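Local coordinates for tryptophan decarboxylase 1 (Oryza sativa subsp. japonica, PDB 6KHO) that catalyses the pyridoxal-phosphate-dependent decarboxylation of L-tryptophan to tryptamine and of 5-hydroxy-L-tryptophan to serotonin, and works as a homodimer, at the interface of chains A and B. Sequence-based numbering; all coordinates share one arbitrary frame. Chains: chain A/B, Tryptophan decarboxylase 1.

Contact 1: the interface of chains A and B. Residues chain A 33, 75, 77, 80; chain B 111, 391, 394-395.
One turn of the long helix 386-420 of chain B, carrying B:Met391, B:Arg394 and B:Thr395, packs on the start of helix 77-88 of chain A in this part of the homodimer interface. The hydroxyls of A:Thr80 and B:Thr395 meet as their side chains cross at about a right angle, OG1 to OG1 at 2.8 Å, a hydrogen bond. OG1 of B:Thr395 also donates to the carbonyl O of B:Met391 at 2.7 Å, so two bonds grip this hydroxyl. With OG1 anti to its own carbonyl carbon (chi1 -55°), B:Thr395 turns this hydroxyl back along the helix and sends methyl CG2 to the phenol OH of A:Tyr33, 3.7 Å away. The same OG1 lies in plane at the edge of the A:Phe77 ring, 3.6 Å from CD1. A valine in place of B:Thr395 would probably leave the A:Thr80 hydroxyl without its mate across the interface. The backbone bonds too: A:Ala75 N donates to B:Thr395 O at 2.8 Å, nearly straight. One turn back along the helix, CG of B:Met391 rests 3.7 Å from CG2 of A:Thr80. A:Tyr33, from helix 27-47, brings its ring edge to B:Ala111 near the start of helix 110-122, so four helices converge here.

Contact 2: the interface of chains A and B. Residues chain A 132, 134, 384; chain B 61, 88, 91-93.
Backbone N of A:Ala134, in the first turn of helix 133-149, donates to the carbonyl O of B:Gly91 at 2.9 Å, approaching from above the carbonyl plane, 54° out of it, with a C=O...N angle of 126°. A second bond runs the opposite way: B:Thr93 N donates to the hydroxyl OG of A:Ser132 at a longer 3.2 Å. A:Ser132 holds OG anti to its backbone N (chi1 -168°), which carries the hydroxyl over to the B:Met92-B:Thr93 stretch. CB of B:Thr93 also packs against CA of A:Ser132 at 3.7 Å. The methyl CB of A:Ala134 is closely surrounded by chain B, with the carbonyl O of B:Val88 at 3.2 Å, the phenol OH of B:Tyr61 at 3.4 Å and B:Met92 CG and B:Val88 CG1 each at 3.8 Å. B:Val88 CG1 also faces A:Phe384, whose ring comes from the opposite direction and presents CE2 at 4.0 Å, so this methyl bridges two separate segments of chain A. The site joins the start of helix 133-149 and the loop before helix 386-420 in chain A to the end of helix 77-88, the 3-10 turn 89-91 and the following loop in chain B.

Contact 3: the interface of chains A and B. Residues chain A 54-55, 93, 472; chain B 130-131, 133.
The side-chain hydroxyl OG1 of A:Thr93 donates a hydrogen bond to the backbone carbonyl O of B:Gln130 at 3.0 Å, tilted 22° from the carbonyl plane. CB of the same threonine lies 3.4 Å from the carbonyl O of B:Ala131, so one side chain spans two successive peptide groups of the partner loop. A chi1 of -65° sets OG1 opposite the threonine's own carbonyl carbon and toward the partner loop, where it also passes 3.6 Å from CD of B:Pro133. Beside it the rings of A:Pro55 and B:Pro133 come together through A:Pro55 CG and B:Pro133 CD, 3.7 Å apart. The amide of B:Gln130 reaches chain A through water: its OE1 is 3.0 Å from the water, which in turn lies 2.6 Å from the carbonyl O of A:Pro55. The B:Gln130 side chain, its CG anti to the backbone N, bends at chi2 (64°), bringing OE1 within 3.8 Å of methyl CD2 of A:Leu54. Farther out, A:Tyr472 supports this leucine, whose CD2 sits over the centre of its ring face. Direct, water-mediated and apolar contacts thus fasten the loop leading into helix 133-149 of chain B to loops of chain A, helping to hold the homodimer together.

Contact 1: the interface of chains A and B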
loop_
_atom_site.group_PDB
_atom_site.type_symbol
_atom_site.label_atom_id
_atom_site.label_comp_id
_atom_site.label_asym_id
_atom_site.label_seq_id
_atom_site.Cartn_x
_atom_site.Cartn_y
_atom_site.Cartn_z
ATOM N N TYR A 33 25.323 1.504 7.718
ATOM C CA TYR A 33 24.337 0.525 7.250
ATOM C C TYR A 33 23.972 0.783 5.797
ATOM O O TYR A 33 23.897 -0.152 4.986
ATOM C CB TYR A 33 23.057 0.559 8.089
ATOM C CG TYR A 33 23.095 0.091 9.536
ATOM C CD1 TYR A 33 24.279 0.047 10.284
ATOM C CD2 TYR A 33 21.915 -0.271 10.167
ATOM C CE1 TYR A 33 24.262 -0.356 11.621
ATOM C CE2 TYR A 33 21.886 -0.666 11.488
ATOM C CZ TYR A 33 23.051 -0.707 12.211
ATOM O OH TYR A 33 22.971 -1.112 13.524
ATOM N N ALA A 75 22.907 -7.512 17.146
ATOM C CA ALA A 75 23.989 -8.042 16.330
ATOM C C ALA A 75 24.514 -6.948 15.416
ATOM O O ALA A 75 23.754 -6.054 15.014
ATOM C CB ALA A 75 23.536 -9.239 15.481
ATOM N N PHE A 77 25.313 -5.023 12.144
ATOM C CA PHE A 77 24.571 -5.046 10.891
ATOM C C PHE A 77 25.296 -5.858 9.824
ATOM O O PHE A 77 24.660 -6.340 8.889
ATOM C CB PHE A 77 24.310 -3.617 10.403
ATOM C CG PHE A 77 23.374 -3.540 9.229
ATOM C CD1 PHE A 77 22.036 -3.884 9.368
ATOM C CD2 PHE A 77 23.833 -3.117 7.982
ATOM C CE1 PHE A 77 21.164 -3.810 8.287
ATOM C CE2 PHE A 77 22.969 -3.038 6.896
ATOM C CZ PHE A 77 21.635 -3.394 7.045
ATOM N N THR A 80 23.527 -9.153 9.856
ATOM C CA THR A 80 22.264 -9.104 9.126
ATOM C C THR A 80 22.496 -9.203 7.624
ATOM O O THR A 80 21.826 -9.973 6.930
ATOM C CB THR A 80 21.525 -7.818 9.480
ATOM O OG1 THR A 80 21.401 -7.745 10.908
ATOM C CG2 THR A 80 20.137 -7.799 8.818
ATOM N N ALA B 111 18.341 0.213 10.253
ATOM C CA ALA B 111 18.135 -1.133 9.714
ATOM C C ALA B 111 16.899 -1.192 8.821
ATOM O O ALA B 111 16.901 -1.877 7.788
ATOM C CB ALA B 111 18.018 -2.144 10.860
ATOM N N MET B 391 14.948 -7.245 9.378
ATOM C CA MET B 391 16.226 -6.594 9.667
ATOM C C MET B 391 16.180 -5.830 10.978
ATOM O O MET B 391 17.175 -5.789 11.713
ATOM C CB MET B 391 16.623 -5.658 8.523
ATOM C CG MET B 391 17.109 -6.401 7.291
ATOM S SD MET B 391 18.130 -5.354 6.239
ATOM C CE MET B 391 18.814 -6.573 5.118
ATOM N N ARG B 394 16.280 -8.580 13.689
ATOM C CA ARG B 394 17.534 -9.343 13.691
ATOM C C ARG B 394 18.721 -8.478 14.115
ATOM O O ARG B 394 19.641 -8.964 14.784
ATOM C CB ARG B 394 17.787 -9.960 12.308
ATOM C CG ARG B 394 19.145 -10.713 12.152
ATOM C CD ARG B 394 19.328 -11.823 13.224
ATOM N NE ARG B 394 20.535 -12.652 13.038
ATOM C CZ ARG B 394 21.470 -12.846 13.972
ATOM N NH1 ARG B 394 21.361 -12.273 15.161
ATOM N NH2 ARG B 394 22.521 -13.630 13.721
ATOM N N THR B 395 18.730 -7.202 13.726
ATOM C CA THR B 395 19.853 -6.332 14.047
ATOM C C THR B 395 19.805 -5.859 15.497
ATOM O O THR B 395 20.834 -5.854 16.181
ATOM C CB THR B 395 19.870 -5.132 13.095
ATOM O OG1 THR B 395 19.882 -5.596 11.732
ATOM C CG2 THR B 395 21.096 -4.265 13.358
#

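Contact 2: the interface of chains A and B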
loop_
_atom_site.group_PDB
_atom_site.type_symbol
_atom_site.label_atom_id
_atom_site.label_comp_id
_atom_site.label_asym_id
_atom_site.label_seq_id
_atom_site.Cartn_x
_atom_site.Cartn_y
_atom_site.Cartn_z
ATOM N N SER A 132 2.265 17.342 5.361
ATOM C CA SER A 132 3.520 17.628 4.661
ATOM C C SER A 132 3.248 18.202 3.271
ATOM O O SER A 132 3.075 17.438 2.307
ATOM C CB SER A 132 4.382 16.368 4.530
ATOM O OG SER A 132 5.680 16.732 4.112
ATOM N N ALA A 134 4.893 19.537 0.703
ATOM C CA ALA A 134 5.688 19.092 -0.440
ATOM C C ALA A 134 5.288 17.694 -0.909
ATOM O O ALA A 134 5.308 17.418 -2.107
ATOM C CB ALA A 134 7.189 19.119 -0.080
ATOM N N PHE A 384 5.470 9.035 0.772
ATOM C CA PHE A 384 5.810 10.050 -0.228
ATOM C C PHE A 384 6.236 9.355 -1.529
ATOM O O PHE A 384 7.407 9.335 -1.912
ATOM C CB PHE A 384 6.912 10.935 0.350
ATOM C CG PHE A 384 7.254 12.156 -0.472
ATOM C CD1 PHE A 384 6.588 12.456 -1.655
ATOM C CD2 PHE A 384 8.270 12.998 -0.046
ATOM C CE1 PHE A 384 6.926 13.578 -2.390
ATOM C CE2 PHE A 384 8.617 14.123 -0.774
ATOM C CZ PHE A 384 7.951 14.410 -1.948
ATOM N N TYR B 61 2.440 26.444 -3.551
ATOM C CA TYR B 61 3.799 26.989 -3.611
ATOM C C TYR B 61 4.672 26.240 -4.616
ATOM O O TYR B 61 5.523 26.855 -5.265
ATOM C CB TYR B 61 4.460 26.973 -2.224
ATOM C CG TYR B 61 5.316 25.738 -1.966
ATOM C CD1 TYR B 61 4.748 24.584 -1.438
ATOM C CD2 TYR B 61 6.679 25.726 -2.263
ATOM C CE1 TYR B 61 5.503 23.445 -1.219
ATOM C CE2 TYR B 61 7.449 24.582 -2.057
ATOM C CZ TYR B 61 6.853 23.453 -1.521
ATOM O OH TYR B 61 7.591 22.312 -1.304
ATOM N N VAL B 88 11.679 21.125 -2.389
ATOM C CA VAL B 88 10.881 20.110 -1.692
ATOM C C VAL B 88 11.057 20.206 -0.184
ATOM O O VAL B 88 10.086 20.390 0.561
ATOM C CB VAL B 88 11.239 18.690 -2.176
ATOM C CG1 VAL B 88 10.452 17.635 -1.369
ATOM C CG2 VAL B 88 10.979 18.554 -3.661
ATOM N N GLY B 91 9.316 22.765 1.901
ATOM C CA GLY B 91 7.882 22.624 2.002
ATOM C C GLY B 91 7.413 21.409 2.771
ATOM O O GLY B 91 6.217 21.114 2.752
ATOM N N MET B 92 8.306 20.683 3.441
ATOM C CA MET B 92 7.902 19.464 4.133
ATOM C C MET B 92 7.559 19.755 5.586
ATOM O O MET B 92 8.129 20.652 6.210
ATOM C CB MET B 92 9.021 18.423 4.108
ATOM C CG MET B 92 9.228 17.703 2.795
ATOM S SD MET B 92 10.933 17.093 2.859
ATOM C CE MET B 92 11.018 16.507 4.548
ATOM N N THR B 93 6.662 18.946 6.139
ATOM C CA THR B 93 6.515 18.832 7.586
ATOM C C THR B 93 7.470 17.752 8.084
ATOM O O THR B 93 7.446 16.625 7.585
ATOM C CB THR B 93 5.072 18.493 7.950
ATOM O OG1 THR B 93 4.231 19.530 7.446
ATOM C CG2 THR B 93 4.898 18.372 9.467
#

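Contact 3: the interface of chains A and B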
loop_
_atom_site.group_PDB
_atom_site.type_symbol
_atom_site.label_atom_id
_atom_site.label_comp_id
_atom_site.label_asym_id
_atom_site.label_seq_id
_atom_site.Cartn_x
_atom_site.Cartn_y
_atom_site.Cartn_z
ATOM N N LEU A 54 15.380 -18.929 -11.131
ATOM C CA LEU A 54 14.546 -19.555 -10.109
ATOM C C LEU A 54 15.418 -20.273 -9.088
ATOM O O LEU A 54 16.449 -20.838 -9.450
ATOM C CB LEU A 54 13.577 -20.560 -10.731
ATOM C CG LEU A 54 12.480 -19.946 -11.597
ATOM C CD1 LEU A 54 11.882 -21.004 -12.507
ATOM C CD2 LEU A 54 11.417 -19.316 -10.717
ATOM N N PRO A 55 15.033 -20.271 -7.818
ATOM C CA PRO A 55 15.854 -20.912 -6.789
ATOM C C PRO A 55 15.552 -22.402 -6.686
ATOM O O PRO A 55 14.622 -22.936 -7.297
ATOM C CB PRO A 55 15.435 -20.180 -5.510
ATOM C CG PRO A 55 13.988 -19.867 -5.753
ATOM C CD PRO A 55 13.854 -19.603 -7.240
ATOM N N THR A 93 13.550 -15.635 -6.288
ATOM C CA THR A 93 13.403 -15.571 -7.735
ATOM C C THR A 93 13.888 -14.197 -8.192
ATOM O O THR A 93 13.446 -13.176 -7.656
ATOM C CB THR A 93 11.941 -15.790 -8.127
ATOM O OG1 THR A 93 11.560 -17.118 -7.760
ATOM C CG2 THR A 93 11.716 -15.549 -9.616
ATOM N N TYR A 472 13.573 -17.785 -16.995
ATOM C CA TYR A 472 12.333 -18.032 -16.272
ATOM C C TYR A 472 11.210 -17.705 -17.241
ATOM O O TYR A 472 11.027 -16.542 -17.615
ATOM C CB TYR A 472 12.219 -17.196 -15.010
ATOM C CG TYR A 472 10.945 -17.423 -14.229
ATOM C CD1 TYR A 472 10.165 -18.568 -14.423
ATOM C CD2 TYR A 472 10.508 -16.485 -13.302
ATOM C CE1 TYR A 472 8.994 -18.769 -13.702
ATOM C CE2 TYR A 472 9.351 -16.677 -12.579
ATOM C CZ TYR A 472 8.595 -17.816 -12.782
ATOM O OH TYR A 472 7.448 -17.998 -12.054
ATOM N N GLN B 130 6.143 -19.140 -5.369
ATOM C CA GLN B 130 7.110 -19.404 -6.435
ATOM C C GLN B 130 7.645 -18.119 -7.071
ATOM O O GLN B 130 8.784 -18.099 -7.556
ATOM C CB GLN B 130 6.476 -20.291 -7.507
ATOM C CG GLN B 130 7.437 -20.693 -8.626
ATOM C CD GLN B 130 8.576 -21.557 -8.122
ATOM O OE1 GLN B 130 9.678 -21.066 -7.843
ATOM N NE2 GLN B 130 8.314 -22.849 -7.989
ATOM N N ALA B 131 6.840 -17.050 -7.098
ATOM C CA ALA B 131 7.295 -15.775 -7.654
ATOM C C ALA B 131 8.433 -15.154 -6.851
ATOM O O ALA B 131 9.056 -14.206 -7.347
ATOM C CB ALA B 131 6.124 -14.787 -7.752
ATOM N N PRO B 133 10.388 -17.406 -3.374
ATOM C CA PRO B 133 10.221 -18.147 -2.109
ATOM C C PRO B 133 10.749 -17.409 -0.900
ATOM O O PRO B 133 10.081 -17.380 0.139
ATOM C CB PRO B 133 10.995 -19.446 -2.367
ATOM C CG PRO B 133 10.851 -19.646 -3.851
ATOM C CD PRO B 133 10.966 -18.248 -4.432
HETATM O O HOH W 1 12.078 -22.731 -7.392
#

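Contacts 1, 2 and 3 are parts of one two-fold interface, each with a twin in which the chains are exchanged. The centres of their C-alpha atoms lie about 30 Å apart for contacts 1 and 2, 25 Å for contacts 1 and 3, and 39 Å for contacts 2 and 3. B:Thr93 in contact 2 and A:Thr93 in contact 3 are the same residue of the two subunits, and each meets the loop before the partner's helix 133-149. Helix 77-88 contributes its first turn to contact 1 and its last residue to contact 2. Such reuse ties both subunits together at widely spaced points.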